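Local coordinates for protein trimethylamine-N-oxide reductase (PDB 7L5I) that probably reduces trimethylamine N-oxide and related oxides at a molybdenum centre that carries two pterin guanosine dinucleotide cofactors, at residues K236-A240 with S241-I245; Q314-T317 with A318-A322; K333-A336 with A337-S341. All coordinates share one frame; numbering follows the deposited sequence.

Contact 1: residues K236-A240 with S241-I245; sequences KKFQA and SGKRI
A tight turn joins helix 230-240 of a beta-alpha-beta crossover to the second strand of that unit, 244-249, which lies parallel to and beside strand 208-212; the ring of Phe238, in the last helical turn, meets Lys243, Arg244 and Ile245 as the chain comes back. A chi1 of -169° swings this ring away from its own backbone N, to the side on which the chain returns. Lys243 crosses it at about a right angle, CB lying 3.6 Å from Phe238 CZ. At the ring edge Phe238 CE2 is 3.6 Å from Arg244 O, and Phe238 CD2 is 3.7 Å from Ile245 CG1. Trp199, Ile202 and Leu203 of helix 199-205 and Ile209 of strand 208-212 pack round the same ring.

At the helix end, Ser241 OG donates to Phe238 O at 2.7 Å, and the backbone N of Ser241 adds weak bonds to this oxygen and to Lys237 O. Gly242, with positive phi, gives its N to Gln239 O at 2.9 Å. A water 2.9 Å from Gln239 O and 2.7 Å from Lys243 O bridges the last helical turn and the residue just before the strand. Phe238 O and Gln239 O are thus met by donors of Ser241 and Gly242, while the buried ring packs against the first residues after the turn.

Contact 2: residues Q314-T317 with A318-A322; sequences QPKT and AEWAA
Thr317 N-caps helix 318-325, and Trp320 in the first turn of that helix folds back over the preceding loop. Thr317 OG1 accepts from Trp320 N at 2.9 Å with an N-H...O angle of 164°, a capping bond made possible by a chi1 of 63° that holds the hydroxyl between the backbone N and the carbonyl carbon. Thr317 O takes the N of Ala321 at 2.9 Å and starts the helical series. Within the loop, Lys316 is the centre of an inverse gamma turn, and Gln314 NE2 donates to Pro315 O at 2.9 Å.

Lys316 runs alongside the Trp320 indole in the same direction and makes a CH-pi contact: CD stands 3.8 Å from the centroid of the six-membered ring, 8° off its normal. The amide of Gln314 meets the pyrrole part, CD reaching Trp320 CD1 at 3.6 Å.

Two charged groups are paired. Glu319 OE1 forms a salt bridge with Lys333 of helix 329-341. The Lys316 ammonium has three partners: a salt bridge to Asp312 OD2, a hydrogen bond to Tyr306 O, and one to Gln314 O, 2.8 Å from Lys316 NZ.

Contact 3: residues K333-A336 with A337-S341; sequences KQLA and ADFAS
Leu335 O accepts the backbone N of Phe339 at 2.8 Å, a nearly straight bond (N-H...O 166°) and the shortest in this C-terminal part of alpha-helix 329-341, which precedes strand 344-348 of the parallel sheet and packs through Phe339 on the adjacent strand 208-212. The same oxygen also lies over one face of the Phe339 ring, 3.1 Å above its plane and displaced toward the rim, with Phe339 CG 3.2 Å from Leu335 O. Two torsions bring this about: CG of Phe339 is anti to its own carbonyl carbon (chi1 -67°), and a chi2 of -6° turns the ring so that its face, and not its edge, is presented to the preceding helical turn.

The neighbouring i to i+4 bonds complete a regular helix. Ala337 N donates to Lys333 O and Asp338 N to Gln334 O, both at 3.0 Å, whereas Ala340 N to Ala336 O is longer at 3.2 Å.

Ala336 CB packs on Ile278, Thr281 and Leu282 of helix 271-284, while the Phe339 ring touches Val210 of strand 208-212 and Leu372 of helix 359-372. Near the helix end, Phe339 O receives hydrogen bonds from Thr344 OG1 and Gln374 NE2. On the polar side the Asp338 carboxylate lies next to the amide of Gln334, the two planes well inclined to each other, but its strong partner is Arg244, which would probably favour the charged form of the acid.

Leu335 and Phe339 run side by side in the same direction from successive turns. Their apolar contact closes with Leu335 CD2 4.0 Å from Phe339 CE1.

Overall arrangement
Contact 3 joins the other two, which do not touch: the nearest atoms of contacts 1 and 2 are about 15 Å apart and their centres about 32 Å. From helix 329-341, Asp338 OD2 forms a salt bridge with Arg244 NH1 of contact 1 at 2.8 Å, and Lys333 NZ another with Glu319 OE1 of contact 2 at 3.0 Å, where Lys333 CG also packs on Ala318 CB at 3.8 Å. All three belong to the molybdopterin oxidoreductase family region. The side chains of Ile245, Ala321 and Leu335 lie about 13, 13 and 11 Å from a bound MGD, so these are packing contacts; Tyr142, Trp144 and Ser175, which line the oxygen pocket, are not among their residues.

Contact 1: residues K236-A240 with S241-I245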
loop_
_atom_site.group_PDB
_atom_site.type_symbol
_atom_site.label_atom_id
_atom_site.label_comp_id
_atom_site.label_asym_id
_atom_site.label_seq_id
_atom_site.Cartn_x
_atom_site.Cartn_y
_atom_site.Cartn_z
ATOM N N LYS A 236 -1.851 7.054 -20.913
ATOM C CA LYS A 236 -1.151 7.723 -22.010
ATOM C C LYS A 236 -2.063 7.896 -23.219
ATOM O O LYS A 236 -2.042 8.944 -23.877
ATOM C CB LYS A 236 0.106 6.935 -22.381
ATOM C CG LYS A 236 1.189 6.943 -21.288
ATOM C CD LYS A 236 1.991 8.230 -21.296
ATOM C CE LYS A 236 2.918 8.267 -22.494
ATOM N NZ LYS A 236 3.769 9.474 -22.433
ATOM N N LYS A 237 -2.857 6.868 -23.541
ATOM C CA LYS A 237 -3.792 6.985 -24.651
ATOM C C LYS A 237 -4.815 8.067 -24.381
ATOM O O LYS A 237 -5.204 8.822 -25.296
ATOM C CB LYS A 237 -4.504 5.659 -24.892
ATOM C CG LYS A 237 -3.664 4.586 -25.504
ATOM C CD LYS A 237 -4.549 3.417 -25.904
ATOM C CE LYS A 237 -3.738 2.165 -26.161
ATOM N NZ LYS A 237 -4.284 0.992 -25.400
ATOM N N PHE A 238 -5.310 8.139 -23.141
ATOM C CA PHE A 238 -6.302 9.155 -22.836
ATOM C C PHE A 238 -5.691 10.531 -23.000
ATOM O O PHE A 238 -6.324 11.438 -23.564
ATOM C CB PHE A 238 -6.875 8.987 -21.442
ATOM C CG PHE A 238 -8.085 9.849 -21.180
ATOM C CD1 PHE A 238 -9.358 9.375 -21.475
ATOM C CD2 PHE A 238 -7.965 11.102 -20.648
ATOM C CE1 PHE A 238 -10.471 10.140 -21.227
ATOM C CE2 PHE A 238 -9.096 11.884 -20.405
ATOM C CZ PHE A 238 -10.335 11.409 -20.701
ATOM N N GLN A 239 -4.461 10.713 -22.513
ATOM C CA GLN A 239 -3.783 11.989 -22.699
ATOM C C GLN A 239 -3.661 12.324 -24.180
ATOM O O GLN A 239 -3.913 13.461 -24.599
ATOM C CB GLN A 239 -2.389 11.972 -22.069
ATOM C CG GLN A 239 -1.652 13.327 -22.245
ATOM C CD GLN A 239 -0.140 13.204 -22.357
ATOM O OE1 GLN A 239 0.408 12.101 -22.369
ATOM N NE2 GLN A 239 0.546 14.347 -22.435
ATOM N N ALA A 240 -3.233 11.344 -24.980
ATOM C CA ALA A 240 -2.989 11.580 -26.399
ATOM C C ALA A 240 -4.263 11.899 -27.148
ATOM O O ALA A 240 -4.198 12.502 -28.225
ATOM C CB ALA A 240 -2.306 10.367 -27.022
ATOM N N SER A 241 -5.423 11.526 -26.599
ATOM C CA SER A 241 -6.694 11.892 -27.202
ATOM C C SER A 241 -7.048 13.357 -26.977
ATOM O O SER A 241 -8.016 13.848 -27.575
ATOM C CB SER A 241 -7.805 10.993 -26.644
ATOM O OG SER A 241 -8.256 11.497 -25.406
ATOM N N GLY A 242 -6.290 14.078 -26.161
ATOM C CA GLY A 242 -6.545 15.478 -25.954
ATOM C C GLY A 242 -7.626 15.796 -24.959
ATOM O O GLY A 242 -7.906 16.978 -24.732
ATOM N N LYS A 243 -8.249 14.790 -24.348
ATOM C CA LYS A 243 -9.305 15.078 -23.387
ATOM C C LYS A 243 -8.707 15.468 -22.043
ATOM O O LYS A 243 -7.512 15.344 -21.815
ATOM C CB LYS A 243 -10.257 13.891 -23.303
ATOM C CG LYS A 243 -10.998 13.764 -24.647
ATOM C CD LYS A 243 -12.206 12.883 -24.616
ATOM C CE LYS A 243 -11.802 11.456 -24.669
ATOM N NZ LYS A 243 -13.012 10.572 -24.634
ATOM N N ARG A 244 -9.564 16.018 -21.178
ATOM C CA ARG A 244 -9.110 16.729 -19.989
ATOM C C ARG A 244 -8.738 15.770 -18.865
ATOM O O ARG A 244 -9.511 14.864 -18.516
ATOM C CB ARG A 244 -10.186 17.675 -19.472
ATOM C CG ARG A 244 -10.183 19.058 -20.059
ATOM C CD ARG A 244 -11.216 19.938 -19.342
ATOM N NE ARG A 244 -10.668 20.631 -18.178
ATOM C CZ ARG A 244 -11.399 21.342 -17.317
ATOM N NH1 ARG A 244 -12.711 21.419 -17.469
ATOM N NH2 ARG A 244 -10.824 21.970 -16.304
ATOM N N ILE A 245 -7.560 15.997 -18.292
ATOM C CA ILE A 245 -7.086 15.312 -17.099
ATOM C C ILE A 245 -6.835 16.372 -16.036
ATOM O O ILE A 245 -6.090 17.339 -16.268
ATOM C CB ILE A 245 -5.819 14.496 -17.365
ATOM C CG1 ILE A 245 -6.047 13.499 -18.501
ATOM C CG2 ILE A 245 -5.384 13.757 -16.100
ATOM C CD1 ILE A 245 -4.790 12.802 -18.954
HETATM O O HOH W 1 -4.981 15.374 -22.701
#

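Contact 2: residues Q314-T317 with A318-A322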
loop_
_atom_site.group_PDB
_atom_site.type_symbol
_atom_site.label_atom_id
_atom_site.label_comp_id
_atom_site.label_asym_id
_atom_site.label_seq_id
_atom_site.Cartn_x
_atom_site.Cartn_y
_atom_site.Cartn_z
ATOM N N GLN A 314 -23.921 27.220 8.942
ATOM C CA GLN A 314 -22.820 27.485 8.017
ATOM C C GLN A 314 -23.015 26.787 6.679
ATOM O O GLN A 314 -22.654 25.607 6.538
ATOM C CB GLN A 314 -21.493 27.044 8.643
ATOM C CG GLN A 314 -20.288 27.247 7.736
ATOM C CD GLN A 314 -20.070 28.700 7.366
ATOM O OE1 GLN A 314 -19.564 29.477 8.174
ATOM N NE2 GLN A 314 -20.450 29.079 6.135
ATOM N N PRO A 315 -23.532 27.474 5.662
ATOM C CA PRO A 315 -23.558 26.888 4.311
ATOM C C PRO A 315 -22.159 26.535 3.838
ATOM O O PRO A 315 -21.216 27.314 4.007
ATOM C CB PRO A 315 -24.167 28.000 3.447
ATOM C CG PRO A 315 -24.898 28.886 4.410
ATOM C CD PRO A 315 -24.152 28.812 5.710
ATOM N N LYS A 316 -22.023 25.355 3.223
ATOM C CA LYS A 316 -20.708 24.869 2.794
ATOM C C LYS A 316 -20.385 25.370 1.382
ATOM O O LYS A 316 -20.181 24.608 0.439
ATOM C CB LYS A 316 -20.657 23.345 2.866
ATOM C CG LYS A 316 -21.079 22.750 4.207
ATOM C CD LYS A 316 -20.323 23.380 5.386
ATOM C CE LYS A 316 -20.740 22.757 6.715
ATOM N NZ LYS A 316 -22.198 22.926 7.027
ATOM N N THR A 317 -20.321 26.700 1.258
ATOM C CA THR A 317 -20.161 27.356 -0.024
ATOM C C THR A 317 -18.751 27.176 -0.570
ATOM O O THR A 317 -17.811 26.819 0.147
ATOM C CB THR A 317 -20.430 28.852 0.118
ATOM O OG1 THR A 317 -19.442 29.390 1.017
ATOM C CG2 THR A 317 -21.804 29.084 0.697
ATOM N N ALA A 318 -18.606 27.477 -1.858
ATOM C CA ALA A 318 -17.280 27.530 -2.458
ATOM C C ALA A 318 -16.378 28.502 -1.711
ATOM O O ALA A 318 -15.186 28.240 -1.543
ATOM C CB ALA A 318 -17.384 27.916 -3.935
ATOM N N GLU A 319 -16.928 29.632 -1.245
ATOM C CA GLU A 319 -16.124 30.592 -0.490
ATOM C C GLU A 319 -15.687 30.038 0.864
ATOM O O GLU A 319 -14.537 30.244 1.281
ATOM C CB GLU A 319 -16.922 31.890 -0.317
ATOM C CG GLU A 319 -17.134 32.657 -1.622
ATOM C CD GLU A 319 -18.173 32.040 -2.575
ATOM O OE1 GLU A 319 -18.112 32.371 -3.779
ATOM O OE2 GLU A 319 -19.044 31.243 -2.147
ATOM N N TRP A 320 -16.585 29.346 1.571
ATOM C CA TRP A 320 -16.222 28.697 2.826
ATOM C C TRP A 320 -15.133 27.665 2.591
ATOM O O TRP A 320 -14.175 27.557 3.369
ATOM C CB TRP A 320 -17.469 28.049 3.437
ATOM C CG TRP A 320 -17.191 27.062 4.539
ATOM C CD1 TRP A 320 -17.082 27.319 5.878
ATOM C CD2 TRP A 320 -17.008 25.655 4.388
ATOM N NE1 TRP A 320 -16.822 26.167 6.566
ATOM C CE2 TRP A 320 -16.775 25.125 5.674
ATOM C CE3 TRP A 320 -16.998 24.791 3.284
ATOM C CZ2 TRP A 320 -16.532 23.776 5.892
ATOM C CZ3 TRP A 320 -16.766 23.439 3.510
ATOM C CH2 TRP A 320 -16.522 22.956 4.798
ATOM N N ALA A 321 -15.266 26.896 1.510
ATOM C CA ALA A 321 -14.311 25.831 1.230
ATOM C C ALA A 321 -12.954 26.392 0.833
ATOM O O ALA A 321 -11.921 25.848 1.229
ATOM C CB ALA A 321 -14.843 24.926 0.123
ATOM N N ALA A 322 -12.938 27.480 0.058
ATOM C CA ALA A 322 -11.679 28.031 -0.441
ATOM C C ALA A 322 -10.725 28.381 0.697
ATOM O O ALA A 322 -9.501 28.247 0.561
ATOM C CB ALA A 322 -11.965 29.276 -1.296
#

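Contact 3: residues K333-A336 with A337-S341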
loop_
_atom_site.group_PDB
_atom_site.type_symbol
_atom_site.label_atom_id
_atom_site.label_comp_id
_atom_site.label_asym_id
_atom_site.label_seq_id
_atom_site.Cartn_x
_atom_site.Cartn_y
_atom_site.Cartn_z
ATOM N N LYS A 333 -16.053 26.614 -8.189
ATOM C CA LYS A 333 -17.296 26.697 -8.940
ATOM C C LYS A 333 -17.110 26.196 -10.365
ATOM O O LYS A 333 -18.000 25.566 -10.931
ATOM C CB LYS A 333 -17.811 28.136 -8.947
ATOM C CG LYS A 333 -18.210 28.617 -7.593
ATOM C CD LYS A 333 -18.814 30.016 -7.683
ATOM C CE LYS A 333 -19.180 30.556 -6.311
ATOM N NZ LYS A 333 -19.534 32.006 -6.394
ATOM N N GLN A 334 -15.950 26.450 -10.960
ATOM C CA GLN A 334 -15.741 26.032 -12.341
ATOM C C GLN A 334 -15.561 24.516 -12.447
ATOM O O GLN A 334 -16.024 23.902 -13.418
ATOM C CB GLN A 334 -14.542 26.770 -12.924
ATOM C CG GLN A 334 -14.472 26.696 -14.445
ATOM C CD GLN A 334 -15.816 26.993 -15.112
ATOM O OE1 GLN A 334 -16.274 26.241 -15.976
ATOM N NE2 GLN A 334 -16.466 28.082 -14.691
ATOM N N LEU A 335 -14.916 23.893 -11.455
ATOM C CA LEU A 335 -14.870 22.436 -11.413
ATOM C C LEU A 335 -16.274 21.862 -11.363
ATOM O O LEU A 335 -16.606 20.928 -12.111
ATOM C CB LEU A 335 -14.069 21.958 -10.197
ATOM C CG LEU A 335 -12.572 22.233 -10.243
ATOM C CD1 LEU A 335 -11.962 21.934 -8.865
ATOM C CD2 LEU A 335 -11.922 21.423 -11.350
ATOM N N ALA A 336 -17.118 22.404 -10.485
ATOM C CA ALA A 336 -18.473 21.880 -10.363
ATOM C C ALA A 336 -19.200 21.966 -11.695
ATOM O O ALA A 336 -19.837 21.005 -12.133
ATOM C CB ALA A 336 -19.237 22.642 -9.281
ATOM N N ALA A 337 -19.114 23.119 -12.368
ATOM C CA ALA A 337 -19.831 23.285 -13.627
ATOM C C ALA A 337 -19.319 22.311 -14.672
ATOM O O ALA A 337 -20.101 21.722 -15.423
ATOM C CB ALA A 337 -19.679 24.727 -14.130
ATOM N N ASP A 338 -18.003 22.121 -14.724
ATOM C CA ASP A 338 -17.419 21.255 -15.730
ATOM C C ASP A 338 -17.734 19.793 -15.443
ATOM O O ASP A 338 -18.044 19.040 -16.366
ATOM C CB ASP A 338 -15.918 21.478 -15.811
ATOM C CG ASP A 338 -15.563 22.881 -16.326
ATOM O OD1 ASP A 338 -16.479 23.597 -16.785
ATOM O OD2 ASP A 338 -14.373 23.269 -16.265
ATOM N N PHE A 339 -17.672 19.377 -14.174
ATOM C CA PHE A 339 -17.972 17.982 -13.859
ATOM C C PHE A 339 -19.399 17.633 -14.276
ATOM O O PHE A 339 -19.678 16.501 -14.685
ATOM C CB PHE A 339 -17.838 17.696 -12.361
ATOM C CG PHE A 339 -16.441 17.795 -11.805
ATOM C CD1 PHE A 339 -15.345 17.995 -12.614
ATOM C CD2 PHE A 339 -16.251 17.683 -10.445
ATOM C CE1 PHE A 339 -14.056 18.093 -12.058
ATOM C CE2 PHE A 339 -14.981 17.764 -9.887
ATOM C CZ PHE A 339 -13.892 17.960 -10.699
ATOM N N ALA A 340 -20.337 18.575 -14.102
ATOM C CA ALA A 340 -21.737 18.318 -14.406
ATOM C C ALA A 340 -22.047 18.475 -15.892
ATOM O O ALA A 340 -22.973 17.834 -16.403
ATOM C CB ALA A 340 -22.644 19.268 -13.605
ATOM N N SER A 341 -21.285 19.293 -16.597
ATOM C CA SER A 341 -21.573 19.576 -17.991
ATOM C C SER A 341 -21.040 18.503 -18.917
ATOM O O SER A 341 -21.554 18.349 -20.025
ATOM C CB SER A 341 -20.961 20.926 -18.371
ATOM O OG SER A 341 -19.556 20.815 -18.394
#